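Local atomic coordinates of N-terminal acetyltransferase B complex subunit MDM20 (Candida albicans, PDB entry 5K04), a protein that serves as the non-catalytic subunit of the NatB complex, probably supporting the NAT3 subunit in acetylating protein N-termini. Residues A[385-388]-A[389-392]; A[371-374]-A[375-378]; A[627-630]-A[631-634]; A[620-623]-A[624-628]; A[549-552]-A[553-556]. One frame throughout, in Å; residues are numbered along the deposited sequence.

Contact 1: A[385-388]-A[389-392]; sequences DSSP and QNTI
Ser-387 takes the N-cap position of helix 388-404: its OG accepts from Asn-390 N at 3.3 Å, with an angle of 150° at the hydrogen. Its carbonyl O serves the first turn as well, receiving Thr-391 N at 3.0 Å, while Ile-392 N closes the next backbone bond on Pro-388 O. Asn-390 CB packs against a bonded pair of oxygens, 3.2 Å from Ser-387 OG and 3.1 Å from Asp-385 OD1. Asp-385 builds an Asx turn just ahead of the cap, its OD1 gripped by both Ser-387 N and Ser-387 OG, each 2.7 Å away. The hydroxyl comes in on the syn side of the carboxylate, close to its plane; the backbone N-H uses the anti side and lies farther out of it. The capping oxygen is thus positioned by the aspartate while it holds the helix end. Asn-390 has its amide swung back over the loop, CG anti to the backbone N (chi1 170°), and the amide plane is turned 42° from the carboxylate. From there OD1 receives a weak bond from Asp-385 N, and ND2 gives a weak bond to Asp-383 O. Pro-388 rests on Asn-656 and Leu-658 of a distant loop. One water joins three groups: it accepts from Ser-386 N, lies 2.6 Å from Thr-391 OG1 and donates to Asn-390 OD1 at 2.7 Å.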
loop_
_atom_site.group_PDB
_atom_site.type_symbol
_atom_site.label_atom_id
_atom_site.label_comp_id
_atom_site.label_asym_id
_atom_site.label_seq_id
_atom_site.Cartn_x
_atom_site.Cartn_y
_atom_site.Cartn_z
ATOM N N ASP A 385 -8.944 27.760 -1.931
ATOM C CA ASP A 385 -8.401 28.532 -3.040
ATOM C C ASP A 385 -6.883 28.681 -3.007
ATOM O O ASP A 385 -6.340 29.400 -3.852
ATOM C CB ASP A 385 -9.085 29.913 -3.102
ATOM C CG ASP A 385 -8.709 30.850 -1.925
ATOM O OD1 ASP A 385 -7.722 30.590 -1.199
ATOM O OD2 ASP A 385 -9.409 31.870 -1.742
ATOM N N SER A 386 -6.190 28.026 -2.058
ATOM C CA SER A 386 -4.741 27.992 -1.857
ATOM C C SER A 386 -4.188 29.281 -1.261
ATOM O O SER A 386 -3.017 29.317 -0.904
ATOM C CB SER A 386 -3.969 27.677 -3.148
ATOM O OG SER A 386 -3.990 28.787 -4.021
ATOM N N SER A 387 -4.990 30.331 -1.107
ATOM C CA SER A 387 -4.508 31.494 -0.387
ATOM C C SER A 387 -4.304 31.128 1.085
ATOM O O SER A 387 -5.104 30.386 1.648
ATOM C CB SER A 387 -5.484 32.665 -0.525
ATOM O OG SER A 387 -6.597 32.532 0.332
ATOM N N PRO A 388 -3.225 31.606 1.721
ATOM C CA PRO A 388 -2.936 31.192 3.113
ATOM C C PRO A 388 -3.997 31.602 4.129
ATOM O O PRO A 388 -4.201 30.886 5.117
ATOM C CB PRO A 388 -1.582 31.865 3.408
ATOM C CG PRO A 388 -1.443 32.967 2.362
ATOM C CD PRO A 388 -2.154 32.449 1.156
ATOM N N GLN A 389 -4.668 32.738 3.925
ATOM C CA GLN A 389 -5.806 33.108 4.763
ATOM C C GLN A 389 -6.946 32.103 4.635
ATOM O O GLN A 389 -7.607 31.772 5.626
ATOM C CB GLN A 389 -6.295 34.500 4.375
ATOM C CG GLN A 389 -7.482 35.013 5.149
ATOM C CD GLN A 389 -7.546 36.518 5.059
ATOM O OE1 GLN A 389 -6.762 37.140 4.336
ATOM N NE2 GLN A 389 -8.473 37.121 5.787
ATOM N N ASN A 390 -7.216 31.634 3.413
ATOM C CA ASN A 390 -8.284 30.659 3.242
ATOM C C ASN A 390 -7.900 29.328 3.870
ATOM O O ASN A 390 -8.736 28.653 4.481
ATOM C CB ASN A 390 -8.597 30.496 1.758
ATOM C CG ASN A 390 -9.518 29.320 1.481
ATOM O OD1 ASN A 390 -9.074 28.187 1.357
ATOM N ND2 ASN A 390 -10.807 29.600 1.355
ATOM N N THR A 391 -6.627 28.954 3.744
ATOM C CA THR A 391 -6.135 27.704 4.316
ATOM C C THR A 391 -6.231 27.719 5.838
ATOM O O THR A 391 -6.666 26.742 6.459
ATOM C CB THR A 391 -4.697 27.493 3.845
ATOM O OG1 THR A 391 -4.714 27.238 2.438
ATOM C CG2 THR A 391 -4.021 26.339 4.587
ATOM N N ILE A 392 -5.853 28.840 6.451
ATOM C CA ILE A 392 -5.912 28.969 7.898
ATOM C C ILE A 392 -7.358 28.993 8.374
ATOM O O ILE A 392 -7.710 28.347 9.372
ATOM C CB ILE A 392 -5.142 30.227 8.337
ATOM C CG1 ILE A 392 -3.635 30.026 8.142
ATOM C CG2 ILE A 392 -5.472 30.591 9.778
ATOM C CD1 ILE A 392 -2.810 31.285 8.420
HETATM O O HOH W 1 -6.705 26.993 0.826
#

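Contact 2: A[371-374]-A[375-378]; sequences PVNE and LTLR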
loop_
_atom_site.group_PDB
_atom_site.type_symbol
_atom_site.label_atom_id
_atom_site.label_comp_id
_atom_site.label_asym_id
_atom_site.label_seq_id
_atom_site.Cartn_x
_atom_site.Cartn_y
_atom_site.Cartn_z
ATOM N N PRO A 371 -22.882 12.339 9.965
ATOM C CA PRO A 371 -23.114 12.477 8.521
ATOM C C PRO A 371 -23.164 13.923 8.032
ATOM O O PRO A 371 -22.974 14.149 6.832
ATOM C CB PRO A 371 -24.458 11.763 8.312
ATOM C CG PRO A 371 -24.604 10.861 9.498
ATOM C CD PRO A 371 -23.956 11.584 10.638
ATOM N N VAL A 372 -23.404 14.909 8.912
ATOM C CA VAL A 372 -23.394 16.313 8.482
ATOM C C VAL A 372 -22.056 16.696 7.878
ATOM O O VAL A 372 -21.977 17.603 7.038
ATOM C CB VAL A 372 -23.706 17.257 9.652
ATOM C CG1 VAL A 372 -24.064 18.612 9.118
ATOM C CG2 VAL A 372 -24.820 16.734 10.444
ATOM N N ASN A 373 -20.984 16.043 8.317
ATOM C CA ASN A 373 -19.663 16.434 7.872
ATOM C C ASN A 373 -19.313 15.856 6.515
ATOM O O ASN A 373 -18.207 16.102 6.015
ATOM C CB ASN A 373 -18.666 16.062 8.958
ATOM C CG ASN A 373 -18.815 16.965 10.163
ATOM O OD1 ASN A 373 -19.077 18.168 10.000
ATOM N ND2 ASN A 373 -18.687 16.403 11.372
ATOM N N GLU A 374 -20.236 15.085 5.927
ATOM C CA GLU A 374 -20.177 14.822 4.499
ATOM C C GLU A 374 -20.487 16.093 3.727
ATOM O O GLU A 374 -19.861 16.378 2.699
ATOM C CB GLU A 374 -21.165 13.714 4.132
ATOM C CG GLU A 374 -20.835 12.322 4.702
ATOM C CD GLU A 374 -19.531 11.719 4.156
ATOM O OE1 GLU A 374 -18.752 11.136 4.946
ATOM O OE2 GLU A 374 -19.285 11.839 2.931
ATOM N N LEU A 375 -21.447 16.882 4.233
ATOM C CA LEU A 375 -21.821 18.151 3.617
ATOM C C LEU A 375 -20.794 19.241 3.910
ATOM O O LEU A 375 -20.392 19.982 3.001
ATOM C CB LEU A 375 -23.209 18.572 4.106
ATOM C CG LEU A 375 -24.283 17.579 3.663
ATOM C CD1 LEU A 375 -25.703 18.149 3.764
ATOM C CD2 LEU A 375 -23.988 17.149 2.235
ATOM N N THR A 376 -20.346 19.337 5.168
ATOM C CA THR A 376 -19.414 20.399 5.541
ATOM C C THR A 376 -18.070 20.231 4.833
ATOM O O THR A 376 -17.466 21.224 4.397
ATOM C CB THR A 376 -19.236 20.448 7.067
ATOM O OG1 THR A 376 -18.659 19.231 7.561
ATOM C CG2 THR A 376 -20.571 20.657 7.731
ATOM N N LEU A 377 -17.594 18.987 4.688
ATOM C CA LEU A 377 -16.334 18.770 3.978
ATOM C C LEU A 377 -16.448 19.210 2.520
ATOM O O LEU A 377 -15.581 19.925 2.005
ATOM C CB LEU A 377 -15.911 17.304 4.084
ATOM C CG LEU A 377 -14.586 16.927 3.401
ATOM C CD1 LEU A 377 -13.408 17.689 4.003
ATOM C CD2 LEU A 377 -14.354 15.438 3.481
ATOM N N ARG A 378 -17.545 18.839 1.856
ATOM C CA ARG A 378 -17.808 19.339 0.510
ATOM C C ARG A 378 -17.809 20.868 0.474
ATOM O O ARG A 378 -17.235 21.482 -0.430
ATOM C CB ARG A 378 -19.148 18.783 0.003
ATOM C CG ARG A 378 -19.089 17.349 -0.527
ATOM C CD ARG A 378 -20.481 16.783 -0.769
ATOM N NE ARG A 378 -20.459 15.456 -1.395
ATOM C CZ ARG A 378 -20.850 15.193 -2.646
ATOM N NH1 ARG A 378 -21.300 16.165 -3.433
ATOM N NH2 ARG A 378 -20.793 13.949 -3.115
#
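The amide of Asn-373 meets Thr-376 through its oxygen: OD1 accepts from Thr-376 OG1 at 2.7 Å, the hydroxyl lying 15° from the amide plane, and Thr-376 CG2 sits 3.7 Å from the same OD1. At the other end of the amide, ND2 is bonded to Asp-405, which fixes the rotation of the group. The guanidinium of Arg-378 has Glu-374 O at its edge, near its plane; the aliphatic CG and CD of the arginine run past this carbonyl at 3.5 Å, and NH2 goes on to Gly-558 O. These pairs ride on the opening turns of helix 372-383, in the all-helical NatB subunit whose family belongs to the TPR clan. A chi1 of 63° turns Thr-376 OG1 back along the helix to Asn-373 and sets CG2 against Val-372 O. That carbonyl also takes Thr-376 N at 3.0 Å. Leu-377 N reaches Asn-373 O at 3.2 Å from well above the carbonyl plane. Glu-374 folds at chi2, and its carboxylate makes a salt bridge with Lys-410, OE1 also receiving a weak bond from Gln-83 of the neighbouring NAT3 chain.

Contact 3: A[627-630]-A[631-634]; sequences KLNP and QETQ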
loop_
_atom_site.group_PDB
_atom_site.type_symbol
_atom_site.label_atom_id
_atom_site.label_comp_id
_atom_site.label_asym_id
_atom_site.label_seq_id
_atom_site.Cartn_x
_atom_site.Cartn_y
_atom_site.Cartn_z
ATOM N N LYS A 627 37.995 12.004 -10.126
ATOM C CA LYS A 627 39.298 12.490 -10.540
ATOM C C LYS A 627 39.091 13.388 -11.751
ATOM O O LYS A 627 38.604 12.935 -12.791
ATOM C CB LYS A 627 40.210 11.308 -10.857
ATOM C CG LYS A 627 41.693 11.591 -10.765
ATOM C CD LYS A 627 42.467 10.277 -10.736
ATOM C CE LYS A 627 43.954 10.477 -10.992
ATOM N NZ LYS A 627 44.235 10.798 -12.421
ATOM N N LEU A 628 39.421 14.667 -11.602
ATOM C CA LEU A 628 39.261 15.652 -12.660
ATOM C C LEU A 628 40.595 16.329 -12.927
ATOM O O LEU A 628 41.432 16.461 -12.028
ATOM C CB LEU A 628 38.216 16.722 -12.298
ATOM C CG LEU A 628 36.796 16.248 -11.975
ATOM C CD1 LEU A 628 36.001 17.368 -11.275
ATOM C CD2 LEU A 628 36.077 15.763 -13.235
ATOM N N ASN A 629 40.793 16.759 -14.171
ATOM C CA ASN A 629 41.908 17.632 -14.430
ATOM C C ASN A 629 41.619 18.960 -13.742
ATOM O O ASN A 629 40.482 19.224 -13.338
ATOM C CB ASN A 629 42.149 17.794 -15.934
ATOM C CG ASN A 629 41.066 18.595 -16.638
ATOM O OD1 ASN A 629 40.677 19.687 -16.214
ATOM N ND2 ASN A 629 40.593 18.056 -17.753
ATOM N N PRO A 630 42.636 19.805 -13.570
ATOM C CA PRO A 630 42.418 21.032 -12.789
ATOM C C PRO A 630 41.415 21.995 -13.423
ATOM O O PRO A 630 40.764 22.756 -12.696
ATOM C CB PRO A 630 43.829 21.638 -12.708
ATOM C CG PRO A 630 44.763 20.519 -12.959
ATOM C CD PRO A 630 44.055 19.622 -13.921
ATOM N N GLN A 631 41.254 21.973 -14.753
ATOM C CA GLN A 631 40.340 22.912 -15.406
ATOM C C GLN A 631 38.878 22.522 -15.204
ATOM O O GLN A 631 38.027 23.391 -14.995
ATOM C CB GLN A 631 40.655 23.013 -16.899
ATOM C CG GLN A 631 42.002 23.647 -17.198
ATOM C CD GLN A 631 43.158 22.706 -16.926
ATOM O OE1 GLN A 631 42.968 21.499 -16.737
ATOM N NE2 GLN A 631 44.365 23.254 -16.896
ATOM N N GLU A 632 38.569 21.226 -15.273
ATOM C CA GLU A 632 37.215 20.777 -14.975
ATOM C C GLU A 632 36.854 21.094 -13.531
ATOM O O GLU A 632 35.755 21.587 -13.250
ATOM C CB GLU A 632 37.090 19.277 -15.260
ATOM C CG GLU A 632 37.468 18.883 -16.688
ATOM C CD GLU A 632 37.679 17.385 -16.857
ATOM O OE1 GLU A 632 38.363 16.773 -16.005
ATOM O OE2 GLU A 632 37.159 16.820 -17.843
ATOM N N THR A 633 37.787 20.832 -12.604
ATOM C CA THR A 633 37.607 21.173 -11.192
ATOM C C THR A 633 37.241 22.648 -11.021
ATOM O O THR A 633 36.297 23.001 -10.298
ATOM C CB THR A 633 38.898 20.853 -10.419
ATOM O OG1 THR A 633 39.286 19.490 -10.638
ATOM C CG2 THR A 633 38.723 21.097 -8.925
ATOM N N GLN A 634 37.987 23.526 -11.698
ATOM C CA GLN A 634 37.814 24.960 -11.513
ATOM C C GLN A 634 36.490 25.441 -12.092
ATOM O O GLN A 634 35.837 26.312 -11.505
ATOM C CB GLN A 634 39.001 25.702 -12.130
ATOM C CG GLN A 634 40.242 25.601 -11.278
ATOM C CD GLN A 634 40.010 26.216 -9.896
ATOM O OE1 GLN A 634 39.515 27.337 -9.781
ATOM N NE2 GLN A 634 40.351 25.476 -8.849
#
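The backbone comes in extended through Leu-628 and Asn-629 and turns helical at Pro-630, so that Asn-629 O takes Thr-633 N at 3.2 Å in a nearly straight bond and Pro-630 O takes Gln-634 N. The side chain of Asn-629 bends over this end: with CG set between the backbone N and the carbonyl carbon (chi1 70°), OD1 reaches the first N-H groups of the helix. Glu-632 N meets it at 2.8 Å with an angle of 166°, whereas the bond from Gln-631 N is weak and strongly bent. Glu-632 returns the favour, its extended side chain carrying OE1 back to Asn-629 N at 3.0 Å, where the N-H arrives on the anti side of the carboxylate. The two side chains run at about a right angle, yet their flat ends are stacked, amide and carboxylate planes only 18° apart. Thr-633 adds a second donor to Asn-629 O, its OG1 coming from above the carbonyl plane at 3.0 Å. Leu-628 lies against both polar groups, CB 3.4 Å from Thr-633 OG1 and CD2 3.7 Å from Glu-632 OE1. The negative carboxylate near the start of the helix would be expected to suit the helix dipole. Side chain to backbone in both directions, Asn-629 with Glu-632, is the capping box that begins helix 630-643.

Contact 4: A[620-623]-A[624-628]; sequences LLKI and TKTKL
Thr-624 and Leu-620 form the close-fitting part of the last turns of helix 608-625, where the chain prepares to leave the helix for the link to helix 630-643. Leu-620 O accepts twice from the one threonine, from its N at 3.2 Å and its OG1 at 2.8 Å, the two donors arriving from opposite faces of the carbonyl plane. The chi1 of 56° that brings Thr-624 OG1 to this oxygen turns CG2 to the flank, 4.3 Å from Leu-620 CD1. The buried side is packed against by neighbours: Leu-679 of helix 661-682 touches Leu-620, Leu-621 and Thr-624, and Met-688 touches Leu-620 and Thr-624. Lys-625 N still bonds to Leu-621 O at 2.7 Å, and the lysine side chain turns away to give NZ to the carbonyls of Val-584 and Glu-586. Thr-626 N makes a weak bond to Lys-622 O, and Thr-626 OG1 is modelled very close to the same oxygen. The fit slackens at Leu-628 and the partly exposed chain of Lys-622. Leu-628 folds back against the end of the helix, its CD1 3.4 Å from Lys-622 O and, more loosely, 4.4 Å from Ile-623 CG1. Lys-622, bent at chi3 and chi4, crosses the leucine at about a right angle, its CE 3.8 Å from Leu-628 CD2.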
loop_
_atom_site.group_PDB
_atom_site.type_symbol
_atom_site.label_atom_id
_atom_site.label_comp_id
_atom_site.label_asym_id
_atom_site.label_seq_id
_atom_site.Cartn_x
_atom_site.Cartn_y
_atom_site.Cartn_z
ATOM N N LEU A 620 29.381 19.643 -6.605
ATOM C CA LEU A 620 30.051 19.362 -5.341
ATOM C C LEU A 620 30.589 17.941 -5.316
ATOM O O LEU A 620 31.721 17.702 -4.876
ATOM C CB LEU A 620 29.079 19.591 -4.182
ATOM C CG LEU A 620 29.581 19.220 -2.782
ATOM C CD1 LEU A 620 30.819 20.047 -2.415
ATOM C CD2 LEU A 620 28.476 19.377 -1.735
ATOM N N LEU A 621 29.792 16.986 -5.801
ATOM C CA LEU A 621 30.177 15.584 -5.751
ATOM C C LEU A 621 31.242 15.267 -6.789
ATOM O O LEU A 621 32.161 14.489 -6.516
ATOM C CB LEU A 621 28.936 14.716 -5.949
ATOM C CG LEU A 621 27.839 14.988 -4.911
ATOM C CD1 LEU A 621 26.516 14.374 -5.335
ATOM C CD2 LEU A 621 28.250 14.456 -3.546
ATOM N N LYS A 622 31.136 15.874 -7.979
ATOM C CA LYS A 622 32.124 15.659 -9.035
ATOM C C LYS A 622 33.511 16.118 -8.595
ATOM O O LYS A 622 34.517 15.448 -8.857
ATOM C CB LYS A 622 31.685 16.390 -10.312
ATOM C CG LYS A 622 31.224 15.460 -11.438
ATOM C CD LYS A 622 31.243 16.147 -12.796
ATOM C CE LYS A 622 32.302 15.593 -13.733
ATOM N NZ LYS A 622 31.831 14.433 -14.538
ATOM N N ILE A 623 33.569 17.251 -7.896
ATOM C CA ILE A 623 34.824 17.841 -7.449
ATOM C C ILE A 623 35.440 17.054 -6.300
ATOM O O ILE A 623 36.667 16.981 -6.180
ATOM C CB ILE A 623 34.535 19.297 -7.059
ATOM C CG1 ILE A 623 34.563 20.206 -8.276
ATOM C CG2 ILE A 623 35.436 19.784 -5.992
ATOM C CD1 ILE A 623 33.842 21.485 -7.986
ATOM N N THR A 624 34.617 16.449 -5.449
ATOM C CA THR A 624 35.107 15.715 -4.285
ATOM C C THR A 624 35.231 14.211 -4.501
ATOM O O THR A 624 36.063 13.580 -3.846
ATOM C CB THR A 624 34.184 15.959 -3.091
ATOM O OG1 THR A 624 32.841 15.604 -3.451
ATOM C CG2 THR A 624 34.240 17.432 -2.685
ATOM N N LYS A 625 34.452 13.620 -5.407
ATOM C CA LYS A 625 34.350 12.167 -5.490
ATOM C C LYS A 625 34.805 11.612 -6.837
ATOM O O LYS A 625 34.643 10.410 -7.086
ATOM C CB LYS A 625 32.907 11.722 -5.203
ATOM C CG LYS A 625 32.316 12.267 -3.900
ATOM C CD LYS A 625 33.030 11.683 -2.695
ATOM C CE LYS A 625 33.002 10.166 -2.736
ATOM N NZ LYS A 625 33.597 9.575 -1.520
ATOM N N THR A 626 35.350 12.448 -7.719
ATOM C CA THR A 626 35.898 11.977 -8.980
ATOM C C THR A 626 37.254 12.616 -9.214
ATOM O O THR A 626 37.615 13.620 -8.601
ATOM C CB THR A 626 34.984 12.274 -10.184
ATOM O OG1 THR A 626 34.942 13.685 -10.441
ATOM C CG2 THR A 626 33.586 11.763 -9.914
ATOM N N LYS A 627 37.995 12.004 -10.126
ATOM C CA LYS A 627 39.298 12.490 -10.540
ATOM C C LYS A 627 39.091 13.388 -11.751
ATOM O O LYS A 627 38.604 12.935 -12.791
ATOM C CB LYS A 627 40.210 11.308 -10.857
ATOM C CG LYS A 627 41.693 11.591 -10.765
ATOM C CD LYS A 627 42.467 10.277 -10.736
ATOM C CE LYS A 627 43.954 10.477 -10.992
ATOM N NZ LYS A 627 44.235 10.798 -12.421
ATOM N N LEU A 628 39.421 14.667 -11.602
ATOM C CA LEU A 628 39.261 15.652 -12.660
ATOM C C LEU A 628 40.595 16.329 -12.927
ATOM O O LEU A 628 41.432 16.461 -12.028
ATOM C CB LEU A 628 38.216 16.722 -12.298
ATOM C CG LEU A 628 36.796 16.248 -11.975
ATOM C CD1 LEU A 628 36.001 17.368 -11.275
ATOM C CD2 LEU A 628 36.077 15.763 -13.235
#

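Contact 5: A[549-552]-A[553-556]; sequences NRDF and KSEW
Asp-551 turns its carboxylate forward onto the next turn of chain, chi1 being 177°, and OD1 receives two backbone N-H groups from the same face of its plane. Lys-553 N meets it at 3.0 Å, nearly in line with the C-O bond; Ser-554 N, at 2.9 Å, comes on the syn side, 23° out of plane. The other oxygen, OD2, points to the hydroxyl of Ser-554, modelled very close, and also takes a bond from Asn-16 of the neighbouring NAT3 chain. The bonds at both oxygens fix the rotation of the carboxylate at the head of the short 3-10 segment 554-556. Beyond it, the ends of Glu-555 and Trp-556 approach the Phe-552 carbonyl. Glu-555 bends at chi2 (-88°), which lays its OE1 3.5 Å from Phe-552 C, and Trp-556 directs the edge of its indole at Phe-552 O, CD1 being 3.4 Å away. A water in the plane of the indole accepts from Trp-556 NE1 at 2.8 Å and donates to both Phe-552 O and Glu-555 OE2; a second water donates to Asp-551 O and Glu-555 OE1. Phe-552 puts the rim of its ring, at CZ, 3.5 Å above the guanidinium of Arg-550, while Lys-417 pairs with Glu-555 OE2. With two carboxylates buried close by, the bonds from backbone N-H groups, waters and Lys-417 probably stabilise their negative charge, and the Asp-551 site ties this irregular loop to NAT3.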
loop_
_atom_site.group_PDB
_atom_site.type_symbol
_atom_site.label_atom_id
_atom_site.label_comp_id
_atom_site.label_asym_id
_atom_site.label_seq_id
_atom_site.Cartn_x
_atom_site.Cartn_y
_atom_site.Cartn_z
ATOM N N ASN A 549 2.241 3.075 -4.399
ATOM C CA ASN A 549 1.041 2.559 -3.762
ATOM C C ASN A 549 0.390 3.594 -2.845
ATOM O O ASN A 549 -0.485 3.247 -2.036
ATOM C CB ASN A 549 1.385 1.290 -2.981
ATOM C CG ASN A 549 2.195 0.308 -3.803
ATOM O OD1 ASN A 549 1.775 -0.106 -4.884
ATOM N ND2 ASN A 549 3.385 -0.049 -3.304
ATOM N N ARG A 550 0.780 4.857 -2.968
ATOM C CA ARG A 550 0.226 5.894 -2.113
ATOM C C ARG A 550 -1.277 6.049 -2.336
ATOM O O ARG A 550 -1.791 5.828 -3.434
ATOM C CB ARG A 550 0.965 7.207 -2.363
ATOM C CG ARG A 550 2.398 7.141 -1.819
ATOM C CD ARG A 550 3.188 8.347 -2.244
ATOM N NE ARG A 550 3.211 8.446 -3.699
ATOM C CZ ARG A 550 3.932 9.346 -4.364
ATOM N NH1 ARG A 550 4.677 10.216 -3.684
ATOM N NH2 ARG A 550 3.920 9.365 -5.698
ATOM N N ASP A 551 -1.967 6.459 -1.269
ATOM C CA ASP A 551 -3.426 6.603 -1.215
ATOM C C ASP A 551 -3.781 8.083 -1.337
ATOM O O ASP A 551 -3.736 8.818 -0.355
ATOM C CB ASP A 551 -3.939 6.013 0.094
ATOM C CG ASP A 551 -5.439 6.183 0.292
ATOM O OD1 ASP A 551 -6.141 6.695 -0.595
ATOM O OD2 ASP A 551 -5.897 5.781 1.372
ATOM N N PHE A 552 -4.127 8.511 -2.553
ATOM C CA PHE A 552 -4.602 9.857 -2.846
ATOM C C PHE A 552 -6.120 9.923 -2.964
ATOM O O PHE A 552 -6.652 10.895 -3.508
ATOM C CB PHE A 552 -3.965 10.374 -4.145
ATOM C CG PHE A 552 -2.463 10.430 -4.104
ATOM C CD1 PHE A 552 -1.813 11.279 -3.225
ATOM C CD2 PHE A 552 -1.701 9.632 -4.938
ATOM C CE1 PHE A 552 -0.430 11.338 -3.184
ATOM C CE2 PHE A 552 -0.320 9.675 -4.895
ATOM C CZ PHE A 552 0.321 10.530 -4.023
ATOM N N LYS A 553 -6.820 8.916 -2.465
ATOM C CA LYS A 553 -8.248 8.743 -2.694
ATOM C C LYS A 553 -9.098 8.805 -1.434
ATOM O O LYS A 553 -10.213 9.328 -1.486
ATOM C CB LYS A 553 -8.502 7.396 -3.400
ATOM C CG LYS A 553 -8.041 7.356 -4.862
ATOM C CD LYS A 553 -8.127 5.937 -5.354
ATOM C CE LYS A 553 -7.803 5.831 -6.829
ATOM N NZ LYS A 553 -7.798 4.393 -7.259
ATOM N N SER A 554 -8.609 8.270 -0.306
ATOM C CA SER A 554 -9.455 8.086 0.873
ATOM C C SER A 554 -10.055 9.395 1.369
ATOM O O SER A 554 -11.184 9.403 1.866
ATOM C CB SER A 554 -8.659 7.403 1.984
ATOM O OG SER A 554 -8.283 6.101 1.572
ATOM N N GLU A 555 -9.338 10.517 1.228
ATOM C CA GLU A 555 -9.896 11.790 1.678
ATOM C C GLU A 555 -10.975 12.318 0.745
ATOM O O GLU A 555 -11.569 13.362 1.046
ATOM C CB GLU A 555 -8.774 12.825 1.856
ATOM C CG GLU A 555 -8.311 13.558 0.594
ATOM C CD GLU A 555 -7.210 12.828 -0.152
ATOM O OE1 GLU A 555 -7.235 11.582 -0.143
ATOM O OE2 GLU A 555 -6.327 13.495 -0.755
ATOM N N TRP A 556 -11.243 11.611 -0.361
ATOM C CA TRP A 556 -12.253 11.975 -1.351
ATOM C C TRP A 556 -13.427 11.012 -1.373
ATOM O O TRP A 556 -14.293 11.134 -2.247
ATOM C CB TRP A 556 -11.642 12.022 -2.754
ATOM C CG TRP A 556 -10.634 13.111 -2.976
ATOM C CD1 TRP A 556 -9.266 12.982 -2.986
ATOM C CD2 TRP A 556 -10.905 14.494 -3.234
ATOM N NE1 TRP A 556 -8.675 14.194 -3.238
ATOM C CE2 TRP A 556 -9.653 15.143 -3.403
ATOM C CE3 TRP A 556 -12.080 15.248 -3.345
ATOM C CZ2 TRP A 556 -9.543 16.521 -3.652
ATOM C CZ3 TRP A 556 -11.975 16.621 -3.601
ATOM C CH2 TRP A 556 -10.708 17.240 -3.753
HETATM O O HOH W 2 -5.769 9.904 1.215
HETATM O O HOH W 3 -5.916 13.637 -3.440
#

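Overall arrangement
Contacts 2 and 5 are the buried ones and touch each other, Leu-377 CD2 lying 4.2 Å from Glu-555 O; both also reach the NAT3 chain, and a glutamate in each pairs with a lysine. Contact 1, partly buried, spans the loop after the helix of contact 2 and the start of the next helix, their centres about 20 Å apart. Contacts 3 and 4 form a second cluster, centres about 8 Å apart, sharing Lys-627 and Leu-628: contact 4, partly buried, finishes helix 608-625 and contact 3 starts helix 630-643 at the surface. Contacts 1 and 3 both cap a helix start, with a serine and an asparagine respectively, whereas contact 5 uses an aspartate within a loop.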